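Local coordinates for prolyl 4-hydroxylase alpha subunit Fe(2+) 2OG dioxygenase domain-containing protein (Burkholderia ambifaria, PDB 3W20) that probably catalyses the 2-oxoglutarate-dependent oxidation of N-substituted L-amino acids at a metal centre that holds zinc in this crystal, at residues A[153-158]-A[244-249]; A[21-26]-A[38-43]; A[186-191]-A[251-256]; A[136-141]-A[258-263]. All coordinates share one frame; numbering follows the deposited sequence.

How the interactions relate
From the N terminus, interaction 2 comes first: 21-26 and 38-43 close a short loop, joining helix 23-31 to strand 37-41 before the others begin. Segment 136-141 then opens interaction 4, 153-158 opens interaction 1 and 186-191 opens interaction 3. They close in the order 1, 3, 4, at 244-249, 251-256 and 258-263. Interactions 1 and 3 therefore cross, and both nest inside the long loop that interaction 4 closes. Strand 255-265 serves interactions 3 and 4, and it follows strand 246-248 of interaction 1. Phe261 touches Asp157, while Ile248 packs on Arg255, which is consistent with the metal site and the 2-oxoglutarate-binding arginines lining one pocket of the double-stranded beta-helix.

Interaction 1: residues A[153-158]-A[244-249]; sequences APHCDD and NLHAIE. With ZN (zinc ion), chain C.
His155, Asp157 and His246 converge on one zinc ion, through NE2 of His155 at 2.3 Å, OD2 of Asp157 at 1.9 Å and NE2 of His246 at 2.1 Å. This is the His-X-Asp...His facial triad of the 2-oxoglutarate dioxygenases. The two imidazoles meet obliquely, their planes 57° apart, and Asp157 OD2 comes in at the edge of the His246 ring, near its plane. Behind the metal, each ring is also tied through ND1. That of His246 donates an almost straight bond (172°) to Asn244 O, 2.8 Å away and in the ring plane, whereas that of His155 donates a longer one, tilted from its ring plane, to Ala153 O. The backbones of His155 and His246 form a single antiparallel hydrogen-bonded pair, His246 N reaching His155 O at 2.9 Å, and this carbonyl oxygen also lies over one face of the His246 ring. Farther out, Pro154 CB packs on Leu245 CD2, and Phe240 meets His246 edge-to-face. With both ND1 atoms engaged as donors, the NE2 atoms are turned to the metal, and three protein ligands are consistent with coordination sites remaining for 2-oxoglutarate and oxygen.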
loop_
_atom_site.group_PDB
_atom_site.type_symbol
_atom_site.label_atom_id
_atom_site.label_comp_id
_atom_site.label_asym_id
_atom_site.label_seq_id
_atom_site.Cartn_x
_atom_site.Cartn_y
_atom_site.Cartn_z
ATOM N N ALA A 153 13.276 -5.141 -24.430
ATOM C CA ALA A 153 13.695 -3.933 -23.732
ATOM C C ALA A 153 12.908 -2.677 -24.186
ATOM O O ALA A 153 12.763 -1.746 -23.355
ATOM C CB ALA A 153 15.206 -3.690 -23.872
ATOM N N PRO A 154 12.438 -2.618 -25.477
ATOM C CA PRO A 154 11.664 -1.426 -25.861
ATOM C C PRO A 154 10.332 -1.457 -25.144
ATOM O O PRO A 154 9.704 -2.491 -25.077
ATOM C CB PRO A 154 11.442 -1.600 -27.379
ATOM C CG PRO A 154 12.448 -2.613 -27.812
ATOM C CD PRO A 154 12.520 -3.546 -26.621
ATOM N N HIS A 155 9.939 -0.336 -24.560
ATOM C CA HIS A 155 8.715 -0.300 -23.796
ATOM C C HIS A 155 8.244 1.141 -23.863
ATOM O O HIS A 155 8.904 2.011 -24.466
ATOM C CB HIS A 155 8.970 -0.691 -22.345
ATOM C CG HIS A 155 9.732 0.333 -21.619
ATOM N ND1 HIS A 155 11.001 0.608 -21.912
ATOM C CD2 HIS A 155 9.331 1.261 -20.667
ATOM C CE1 HIS A 155 11.430 1.616 -21.146
ATOM N NE2 HIS A 155 10.384 2.048 -20.423
ATOM N N CYS A 156 7.080 1.399 -23.264
ATOM C CA CYS A 156 6.618 2.756 -23.055
ATOM C C CYS A 156 6.071 2.792 -21.644
ATOM O O CYS A 156 5.847 1.706 -21.009
ATOM C CB CYS A 156 5.608 3.217 -24.112
ATOM S SG CYS A 156 4.087 2.277 -24.054
ATOM N N ASP A 157 6.001 3.979 -21.107
ATOM C CA ASP A 157 5.513 4.164 -19.781
ATOM C C ASP A 157 4.225 4.978 -19.800
ATOM O O ASP A 157 4.174 6.100 -20.332
ATOM C CB ASP A 157 6.539 4.847 -18.889
ATOM C CG ASP A 157 7.998 4.269 -19.013
ATOM O OD1 ASP A 157 8.328 3.308 -18.343
ATOM O OD2 ASP A 157 8.858 4.891 -19.654
ATOM N N ASP A 158 3.171 4.393 -19.245
ATOM C CA ASP A 158 1.882 5.050 -19.189
ATOM C C ASP A 158 1.226 4.481 -17.921
ATOM O O ASP A 158 1.146 3.220 -17.749
ATOM C CB ASP A 158 1.045 4.648 -20.440
ATOM C CG ASP A 158 -0.363 5.240 -20.426
ATOM O OD1 ASP A 158 -1.022 5.273 -19.363
ATOM O OD2 ASP A 158 -0.855 5.676 -21.506
ATOM N N ASN A 244 5.781 7.278 -26.081
ATOM C CA ASN A 244 6.537 6.842 -27.298
ATOM C C ASN A 244 7.377 5.661 -26.896
ATOM O O ASN A 244 8.023 5.685 -25.836
ATOM C CB ASN A 244 7.419 7.973 -27.767
ATOM C CG ASN A 244 6.621 9.203 -28.142
ATOM O OD1 ASN A 244 5.676 9.125 -28.822
ATOM N ND2 ASN A 244 7.115 10.332 -27.801
ATOM N N LEU A 245 7.336 4.632 -27.735
ATOM C CA LEU A 245 8.235 3.493 -27.530
ATOM C C LEU A 245 9.720 3.960 -27.400
ATOM O O LEU A 245 10.185 4.864 -28.107
ATOM C CB LEU A 245 8.013 2.537 -28.711
ATOM C CG LEU A 245 8.553 1.185 -28.328
ATOM C CD1 LEU A 245 7.514 0.440 -27.517
ATOM C CD2 LEU A 245 8.931 0.486 -29.631
ATOM N N HIS A 246 10.446 3.370 -26.449
ATOM C CA HIS A 246 11.879 3.697 -26.348
ATOM C C HIS A 246 12.681 2.619 -25.684
ATOM O O HIS A 246 12.108 1.793 -24.996
ATOM C CB HIS A 246 12.051 5.001 -25.511
ATOM C CG HIS A 246 11.377 4.985 -24.153
ATOM N ND1 HIS A 246 10.040 5.213 -23.979
ATOM C CD2 HIS A 246 11.930 4.839 -22.903
ATOM C CE1 HIS A 246 9.757 5.167 -22.633
ATOM N NE2 HIS A 246 10.939 4.973 -21.973
ATOM N N ALA A 247 14.017 2.700 -25.737
ATOM C CA ALA A 247 14.811 1.577 -25.202
ATOM C C ALA A 247 16.145 2.136 -24.871
ATOM O O ALA A 247 16.563 3.077 -25.533
ATOM C CB ALA A 247 14.935 0.516 -26.315
ATOM N N ILE A 248 16.807 1.606 -23.847
ATOM C CA ILE A 248 18.175 2.061 -23.470
ATOM C C ILE A 248 19.152 1.027 -24.152
ATOM O O ILE A 248 18.926 -0.186 -24.064
ATOM C CB ILE A 248 18.392 2.055 -21.912
ATOM C CG1 ILE A 248 17.462 3.042 -21.200
ATOM C CG2 ILE A 248 19.820 2.483 -21.586
ATOM C CD1 ILE A 248 17.548 4.436 -21.826
ATOM N N GLU A 249 20.201 1.517 -24.816
ATOM C CA GLU A 249 21.103 0.642 -25.531
ATOM C C GLU A 249 21.871 -0.237 -24.526
ATOM O O GLU A 249 22.148 0.213 -23.423
ATOM C CB GLU A 249 22.163 1.429 -26.286
ATOM C CG GLU A 249 21.763 2.438 -27.314
ATOM C CD GLU A 249 23.043 3.056 -27.822
ATOM O OE1 GLU A 249 23.327 4.209 -27.426
ATOM O OE2 GLU A 249 23.829 2.335 -28.510
HETATM ZN ZN ZN C . 10.664 4.287 -19.965
#

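Interaction 2: residues A[21-26]-A[38-43]; sequences MTIAAA and IVMDIV
Thr22, whose carbonyl O meets Met40 CE across the contact, stands at the N-cap of helix 23-31: its OG1 accepts the N-H of Ala25 at 2.9 Å. The same residue's carbonyl O takes Ala26 N, which closes the first turn. Across from this helix start lies selenomethionine Met40 on strand 37-41. Its CG is anti to the carbonyl carbon (chi1 -51°), and the chain bends at chi3 to bring CE within 3.4 Å of Met21 O, so the methyl packs on the backbone just before the helix. Its SE rests on Ala26 CB at 3.7 Å. Both segments flank strand 4-10, which pairs antiparallel with strands 17-22 and 37-41; the helix thus folds back over the sheet from the end of one strand to cover its neighbour but one. Ile38 CD1 approaches Ala26 from the next position along that face, 3.4 Å from Ala26 O and 3.7 Å from Ala26 CB. At the other end Ile23 and Ile42 cross at about a right angle, methyl against methyl, with their CD1 atoms 4.0 Å apart. Tyr5 and Leu237 touch both of these isoleucines, while Leu115 and Ala119 of helix 111-120 cover Ile23 as well.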
loop_
_atom_site.group_PDB
_atom_site.type_symbol
_atom_site.label_atom_id
_atom_site.label_comp_id
_atom_site.label_asym_id
_atom_site.label_seq_id
_atom_site.Cartn_x
_atom_site.Cartn_y
_atom_site.Cartn_z
HETATM N N MSE A 21 16.680 27.422 -21.543
HETATM C CA MSE A 21 15.292 27.387 -21.062
HETATM C C MSE A 21 15.259 27.082 -19.621
HETATM O O MSE A 21 16.165 26.399 -19.098
HETATM C CB MSE A 21 14.411 26.232 -21.618
HETATM C CG MSE A 21 14.899 25.884 -22.980
HETATM SE SE MSE A 21 13.635 24.546 -23.661
HETATM C CE MSE A 21 11.969 25.512 -23.599
ATOM N N THR A 22 14.192 27.501 -18.959
ATOM C CA THR A 22 13.971 27.024 -17.580
ATOM C C THR A 22 13.435 25.613 -17.640
ATOM O O THR A 22 12.916 25.167 -18.694
ATOM C CB THR A 22 12.932 27.855 -16.821
ATOM O OG1 THR A 22 11.668 27.845 -17.519
ATOM C CG2 THR A 22 13.387 29.296 -16.682
ATOM N N ILE A 23 13.538 24.892 -16.511
ATOM C CA ILE A 23 12.826 23.603 -16.401
ATOM C C ILE A 23 11.314 23.743 -16.678
ATOM O O ILE A 23 10.746 22.927 -17.404
ATOM C CB ILE A 23 12.999 23.001 -14.951
ATOM C CG1 ILE A 23 14.492 22.879 -14.665
ATOM C CG2 ILE A 23 12.173 21.693 -14.794
ATOM C CD1 ILE A 23 15.092 21.530 -14.907
ATOM N N ALA A 24 10.646 24.761 -16.097
ATOM C CA ALA A 24 9.192 24.892 -16.299
ATOM C C ALA A 24 8.909 25.139 -17.767
ATOM O O ALA A 24 7.900 24.605 -18.266
ATOM C CB ALA A 24 8.582 26.035 -15.471
ATOM N N ALA A 25 9.797 25.884 -18.492
ATOM C CA ALA A 25 9.491 26.106 -19.873
ATOM C C ALA A 25 9.622 24.826 -20.725
ATOM O O ALA A 25 8.821 24.594 -21.613
ATOM C CB ALA A 25 10.293 27.296 -20.465
ATOM N N ALA A 26 10.650 24.031 -20.453
ATOM C CA ALA A 26 10.895 22.776 -21.169
ATOM C C ALA A 26 9.708 21.811 -20.917
ATOM O O ALA A 26 9.145 21.250 -21.865
ATOM C CB ALA A 26 12.167 22.126 -20.681
ATOM N N ILE A 38 13.538 16.675 -24.778
ATOM C CA ILE A 38 14.386 17.847 -24.454
ATOM C C ILE A 38 15.514 17.343 -23.576
ATOM O O ILE A 38 15.309 16.642 -22.536
ATOM C CB ILE A 38 13.618 18.943 -23.746
ATOM C CG1 ILE A 38 12.446 19.411 -24.648
ATOM C CG2 ILE A 38 14.528 20.204 -23.543
ATOM C CD1 ILE A 38 11.633 20.582 -24.024
ATOM N N VAL A 39 16.736 17.714 -23.974
ATOM C CA VAL A 39 17.906 17.366 -23.162
ATOM C C VAL A 39 18.569 18.628 -22.622
ATOM O O VAL A 39 18.896 19.535 -23.401
ATOM C CB VAL A 39 18.927 16.546 -23.957
ATOM C CG1 VAL A 39 20.120 16.256 -23.025
ATOM C CG2 VAL A 39 18.308 15.214 -24.412
HETATM N N MSE A 40 18.759 18.730 -21.301
HETATM C CA MSE A 40 19.194 19.987 -20.670
HETATM C C MSE A 40 20.456 19.771 -19.821
HETATM O O MSE A 40 20.607 18.772 -19.161
HETATM C CB MSE A 40 18.073 20.462 -19.674
HETATM C CG MSE A 40 16.707 20.477 -20.369
HETATM SE SE MSE A 40 15.372 21.210 -19.089
HETATM C CE MSE A 40 16.123 22.997 -18.911
ATOM N N ASP A 41 21.382 20.735 -19.860
ATOM C CA ASP A 41 22.627 20.661 -19.110
ATOM C C ASP A 41 22.382 21.267 -17.744
ATOM O O ASP A 41 22.363 22.464 -17.565
ATOM C CB ASP A 41 23.718 21.457 -19.837
ATOM C CG ASP A 41 24.133 20.836 -21.131
ATOM O OD1 ASP A 41 23.560 19.822 -21.571
ATOM O OD2 ASP A 41 25.071 21.362 -21.748
ATOM N N ILE A 42 22.164 20.406 -16.762
ATOM C CA ILE A 42 21.730 20.835 -15.444
ATOM C C ILE A 42 22.900 20.902 -14.482
ATOM O O ILE A 42 23.072 21.918 -13.789
ATOM C CB ILE A 42 20.686 19.849 -14.859
ATOM C CG1 ILE A 42 19.431 19.787 -15.772
ATOM C CG2 ILE A 42 20.334 20.256 -13.434
ATOM C CD1 ILE A 42 18.873 21.179 -16.076
ATOM N N VAL A 43 23.660 19.828 -14.398
ATOM C CA VAL A 43 24.630 19.731 -13.293
ATOM C C VAL A 43 26.060 19.869 -13.841
ATOM O O VAL A 43 26.451 19.106 -14.761
ATOM C CB VAL A 43 24.566 18.378 -12.590
ATOM C CG1 VAL A 43 25.595 18.336 -11.432
ATOM C CG2 VAL A 43 23.163 18.088 -12.073
#

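Interaction 3: residues A[186-191]-A[251-256]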
loop_
_atom_site.group_PDB
_atom_site.type_symbol
_atom_site.label_atom_id
_atom_site.label_comp_id
_atom_site.label_asym_id
_atom_site.label_seq_id
_atom_site.Cartn_x
_atom_site.Cartn_y
_atom_site.Cartn_z
ATOM N N GLY A 186 28.038 7.700 -17.127
ATOM C CA GLY A 186 27.703 7.154 -18.459
ATOM C C GLY A 186 28.488 5.884 -18.667
ATOM O O GLY A 186 29.549 5.720 -18.053
ATOM N N ALA A 187 27.967 4.978 -19.500
ATOM C CA ALA A 187 28.630 3.714 -19.824
ATOM C C ALA A 187 29.840 4.016 -20.720
ATOM O O ALA A 187 29.873 5.055 -21.438
ATOM C CB ALA A 187 27.639 2.763 -20.540
ATOM N N ASP A 188 30.823 3.105 -20.690
ATOM C CA ASP A 188 32.062 3.232 -21.501
ATOM C C ASP A 188 31.758 3.419 -22.990
ATOM O O ASP A 188 32.362 4.269 -23.670
ATOM C CB ASP A 188 33.013 2.030 -21.298
ATOM C CG ASP A 188 33.819 2.112 -19.979
ATOM O OD1 ASP A 188 34.057 3.241 -19.492
ATOM O OD2 ASP A 188 34.213 1.044 -19.437
ATOM N N ASN A 189 30.799 2.628 -23.477
ATOM C CA ASN A 189 30.361 2.711 -24.873
ATOM C C ASN A 189 29.358 3.823 -25.151
ATOM O O ASN A 189 28.777 3.851 -26.249
ATOM C CB ASN A 189 29.759 1.390 -25.320
ATOM C CG ASN A 189 28.423 1.080 -24.621
ATOM O OD1 ASN A 189 28.184 1.514 -23.496
ATOM N ND2 ASN A 189 27.552 0.330 -25.303
ATOM N N ASP A 190 29.127 4.705 -24.160
ATOM C CA ASP A 190 28.250 5.835 -24.333
ATOM C C ASP A 190 26.764 5.442 -24.611
ATOM O O ASP A 190 26.061 6.156 -25.380
ATOM C CB ASP A 190 28.795 6.762 -25.431
ATOM C CG ASP A 190 28.228 8.182 -25.345
ATOM O OD1 ASP A 190 27.659 8.541 -24.301
ATOM O OD2 ASP A 190 28.349 8.938 -26.341
ATOM N N ALA A 191 26.298 4.365 -23.961
ATOM C CA ALA A 191 24.923 3.843 -24.157
ATOM C C ALA A 191 23.886 4.920 -23.978
ATOM O O ALA A 191 23.881 5.643 -22.954
ATOM C CB ALA A 191 24.617 2.725 -23.189
ATOM N N CYS A 251 24.700 -1.467 -22.340
ATOM C CA CYS A 251 25.841 -0.732 -21.743
ATOM C C CYS A 251 27.057 -1.671 -21.657
ATOM O O CYS A 251 26.861 -2.846 -21.370
ATOM C CB CYS A 251 25.531 -0.219 -20.334
ATOM S SG CYS A 251 23.905 0.629 -20.353
ATOM N N THR A 252 28.236 -1.120 -21.834
ATOM C CA THR A 252 29.493 -1.902 -21.691
ATOM C C THR A 252 30.063 -1.764 -20.297
ATOM O O THR A 252 30.838 -2.628 -19.855
ATOM C CB THR A 252 30.569 -1.554 -22.724
ATOM O OG1 THR A 252 30.901 -0.155 -22.681
ATOM C CG2 THR A 252 30.147 -2.006 -24.133
ATOM N N SER A 253 29.713 -0.680 -19.595
ATOM C CA SER A 253 30.084 -0.572 -18.175
ATOM C C SER A 253 28.951 0.117 -17.416
ATOM O O SER A 253 27.921 0.492 -18.013
ATOM C CB SER A 253 31.392 0.178 -18.004
ATOM O OG SER A 253 31.355 1.463 -18.605
ATOM N N THR A 254 29.147 0.301 -16.115
ATOM C CA THR A 254 28.092 0.869 -15.275
ATOM C C THR A 254 27.591 2.265 -15.735
ATOM O O THR A 254 28.384 3.213 -15.947
ATOM C CB THR A 254 28.487 0.846 -13.776
ATOM O OG1 THR A 254 28.907 -0.495 -13.423
ATOM C CG2 THR A 254 27.271 1.225 -12.912
ATOM N N ARG A 255 26.252 2.365 -15.818
ATOM C CA ARG A 255 25.560 3.635 -16.126
ATOM C C ARG A 255 24.718 3.942 -14.871
ATOM O O ARG A 255 24.057 3.047 -14.347
ATOM C CB ARG A 255 24.683 3.461 -17.378
ATOM C CG ARG A 255 23.952 4.713 -17.894
ATOM C CD ARG A 255 23.100 4.298 -19.084
ATOM N NE ARG A 255 22.208 5.362 -19.578
ATOM C CZ ARG A 255 20.883 5.442 -19.344
ATOM N NH1 ARG A 255 20.221 4.511 -18.649
ATOM N NH2 ARG A 255 20.198 6.457 -19.886
ATOM N N ARG A 256 24.793 5.171 -14.358
ATOM C CA ARG A 256 23.877 5.536 -13.274
ATOM C C ARG A 256 23.006 6.722 -13.677
ATOM O O ARG A 256 23.530 7.680 -14.232
ATOM C CB ARG A 256 24.687 5.876 -12.018
ATOM C CG ARG A 256 25.246 4.609 -11.382
ATOM C CD ARG A 256 25.991 4.921 -10.120
ATOM N NE ARG A 256 27.109 5.806 -10.359
ATOM C CZ ARG A 256 27.441 6.755 -9.519
ATOM N NH1 ARG A 256 26.723 6.903 -8.407
ATOM N NH2 ARG A 256 28.455 7.542 -9.780
#
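A type I beta turn from Ala187 to Asp190, closed by the 2.8 Å bond from Asp190 N to Ala187 O, follows strand 178-185 of the double-stranded beta-helix and packs on loop 251-254 that leads into strand 255-265. Asn189 and Thr252 grip each other obliquely. Thr252 N donates to Asn189 OD1 at 3.1 Å, standing above the plane of the amide carbonyl, and Asn189 N returns a weak bond to Thr252 OG1. The other end of the asparagine amide, ND2, is taken by Arg250 O, which sets the rotation of the group. Asp188 N points to Ser253 OG, although the modelled place of that hydroxyl is doubtful. Next to these polar links Ala187 CB packs against the 251-254 loop, 3.7 Å from Cys251 CB and 3.4 Å from Ser253 O. Arg255, at the start of the strand, belongs to the 2-oxoglutarate site. Its CG is anti to the backbone N (chi1 -176°) and the chain stays extended to NE, carrying the guanidinium away from the turn to a cation-pi contact with Tyr143. On the way NE passes Ala191 O obliquely at 3.8 Å. The methyl of Ala191 faces the same loop, its CB meeting Cys251 SG at 3.6 Å.

Interaction 4: residues A[136-141]-A[258-263]; sequences LLATRR and MGLFLI
The guanidinium of Arg141 lies flat over the backbone of Gly259, with Gly259 CA 3.4 Å above one face and offset toward its rim. NH1 comes within 3.3 Å of Gly259 C and meets the Phe261 ring obliquely, 4.0 Å from CE2. Gly259 has no side chain, and the planar group settles directly on its peptide. Arg141 is extended from CG to NE, and NE donates to Thr139 OG1 at 3.1 Å, the hydroxyl tilted 20° from the guanidinium plane. Asp273 grips both residues, through a salt bridge to NH1 and a hydrogen bond to OG1, and so holds the rotation of this 2-oxoglutarate-binding arginine. Thr139 and Gly259 form the antiparallel hydrogen-bonded pair, Gly259 N to Thr139 O at 2.9 Å; Arg140 and Met258, a selenomethionine, form the non-hydrogen-bonded one. On the other side of the Thr139-Gly259 pair, Leu260 CB packs on Ala138 CB at 4.0 Å and comes 3.4 Å from Leu137 O, a buried carbonyl with no polar partner. Phe261 reaches Asp157 at the metal site. On the side of Ala138, Met258 and Leu260, helix 111-120 covers the sheet with Val113 and Phe112, while strand 255-265 also pairs with strands 178-185 and 268-272.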
loop_
_atom_site.group_PDB
_atom_site.type_symbol
_atom_site.label_atom_id
_atom_site.label_comp_id
_atom_site.label_asym_id
_atom_site.label_seq_id
_atom_site.Cartn_x
_atom_site.Cartn_y
_atom_site.Cartn_z
ATOM N N LEU A 136 5.412 6.189 -4.869
ATOM C CA LEU A 136 6.841 6.372 -4.741
ATOM C C LEU A 136 7.248 7.603 -5.575
ATOM O O LEU A 136 6.769 7.781 -6.720
ATOM C CB LEU A 136 7.574 5.113 -5.291
ATOM C CG LEU A 136 9.073 5.279 -5.416
ATOM C CD1 LEU A 136 9.565 5.335 -3.962
ATOM C CD2 LEU A 136 9.730 4.091 -6.098
ATOM N N LEU A 137 8.195 8.433 -5.074
ATOM C CA LEU A 137 8.527 9.673 -5.846
ATOM C C LEU A 137 9.514 9.511 -7.002
ATOM O O LEU A 137 9.393 10.200 -8.036
ATOM C CB LEU A 137 9.072 10.798 -4.911
ATOM C CG LEU A 137 7.982 11.664 -4.324
ATOM C CD1 LEU A 137 8.531 12.450 -3.083
ATOM C CD2 LEU A 137 7.533 12.706 -5.408
ATOM N N ALA A 138 10.511 8.676 -6.811
ATOM C CA ALA A 138 11.674 8.689 -7.761
ATOM C C ALA A 138 12.567 7.528 -7.363
ATOM O O ALA A 138 12.429 7.009 -6.263
ATOM C CB ALA A 138 12.438 10.027 -7.766
ATOM N N THR A 139 13.490 7.149 -8.251
ATOM C CA THR A 139 14.393 6.075 -8.042
ATOM C C THR A 139 15.798 6.430 -8.575
ATOM O O THR A 139 15.991 7.183 -9.569
ATOM C CB THR A 139 13.940 4.741 -8.719
ATOM O OG1 THR A 139 13.793 4.994 -10.082
ATOM C CG2 THR A 139 12.590 4.271 -8.301
ATOM N N ARG A 140 16.821 5.949 -7.851
ATOM C CA ARG A 140 18.147 5.920 -8.427
ATOM C C ARG A 140 18.339 4.607 -9.148
ATOM O O ARG A 140 17.913 3.532 -8.648
ATOM C CB ARG A 140 19.183 6.024 -7.274
ATOM C CG ARG A 140 19.263 7.368 -6.657
ATOM C CD ARG A 140 20.458 7.484 -5.662
ATOM N NE ARG A 140 20.395 6.423 -4.681
ATOM C CZ ARG A 140 21.248 6.267 -3.646
ATOM N NH1 ARG A 140 22.235 7.117 -3.441
ATOM N NH2 ARG A 140 21.098 5.249 -2.822
ATOM N N ARG A 141 18.972 4.619 -10.309
ATOM C CA ARG A 141 18.911 3.467 -11.220
ATOM C C ARG A 141 20.338 3.125 -11.545
ATOM O O ARG A 141 21.144 4.010 -11.962
ATOM C CB ARG A 141 18.116 3.834 -12.516
ATOM C CG ARG A 141 16.585 4.029 -12.298
ATOM C CD ARG A 141 15.959 4.910 -13.390
ATOM N NE ARG A 141 14.581 5.348 -13.098
ATOM C CZ ARG A 141 13.884 6.173 -13.864
ATOM N NH1 ARG A 141 12.592 6.512 -13.517
ATOM N NH2 ARG A 141 14.453 6.692 -14.974
HETATM N N MSE A 258 19.104 8.956 -12.248
HETATM C CA MSE A 258 18.090 9.127 -11.257
HETATM C C MSE A 258 16.878 9.520 -12.050
HETATM O O MSE A 258 17.001 10.405 -12.899
HETATM C CB MSE A 258 18.603 10.497 -10.660
HETATM C CG MSE A 258 18.216 10.768 -9.284
HETATM SE SE MSE A 258 19.576 12.180 -8.893
HETATM C CE MSE A 258 20.981 11.018 -8.627
ATOM N N GLY A 259 15.705 8.955 -11.807
ATOM C CA GLY A 259 14.539 9.442 -12.637
ATOM C C GLY A 259 13.162 9.414 -11.959
ATOM O O GLY A 259 12.946 8.832 -10.903
ATOM N N LEU A 260 12.202 10.040 -12.614
ATOM C CA LEU A 260 10.820 9.898 -12.202
ATOM C C LEU A 260 9.954 10.139 -13.451
ATOM O O LEU A 260 10.485 10.279 -14.554
ATOM C CB LEU A 260 10.510 10.921 -11.128
ATOM C CG LEU A 260 10.893 12.377 -11.328
ATOM C CD1 LEU A 260 9.996 13.180 -12.305
ATOM C CD2 LEU A 260 10.903 13.074 -9.934
ATOM N N PHE A 261 8.637 10.135 -13.228
ATOM C CA PHE A 261 7.693 10.496 -14.271
ATOM C C PHE A 261 6.791 11.613 -13.747
ATOM O O PHE A 261 6.566 11.802 -12.521
ATOM C CB PHE A 261 6.826 9.248 -14.601
ATOM C CG PHE A 261 7.626 8.172 -15.242
ATOM C CD1 PHE A 261 7.776 8.135 -16.657
ATOM C CD2 PHE A 261 8.216 7.162 -14.446
ATOM C CE1 PHE A 261 8.538 7.138 -17.289
ATOM C CE2 PHE A 261 8.974 6.145 -15.077
ATOM C CZ PHE A 261 9.178 6.158 -16.463
ATOM N N LEU A 262 6.215 12.338 -14.699
ATOM C CA LEU A 262 5.313 13.434 -14.389
ATOM C C LEU A 262 4.008 13.298 -15.155
ATOM O O LEU A 262 4.030 12.967 -16.298
ATOM C CB LEU A 262 5.982 14.726 -14.871
ATOM C CG LEU A 262 7.215 15.202 -14.090
ATOM C CD1 LEU A 262 7.971 16.162 -15.013
ATOM C CD2 LEU A 262 6.826 15.902 -12.796
ATOM N N ILE A 263 2.869 13.559 -14.518
ATOM C CA ILE A 263 1.637 13.802 -15.229
ATOM C C ILE A 263 0.999 15.119 -14.782
ATOM O O ILE A 263 1.154 15.540 -13.654
ATOM C CB ILE A 263 0.589 12.657 -15.045
ATOM C CG1 ILE A 263 0.404 12.296 -13.547
ATOM C CG2 ILE A 263 1.110 11.464 -15.820
ATOM C CD1 ILE A 263 -0.710 11.240 -13.362
#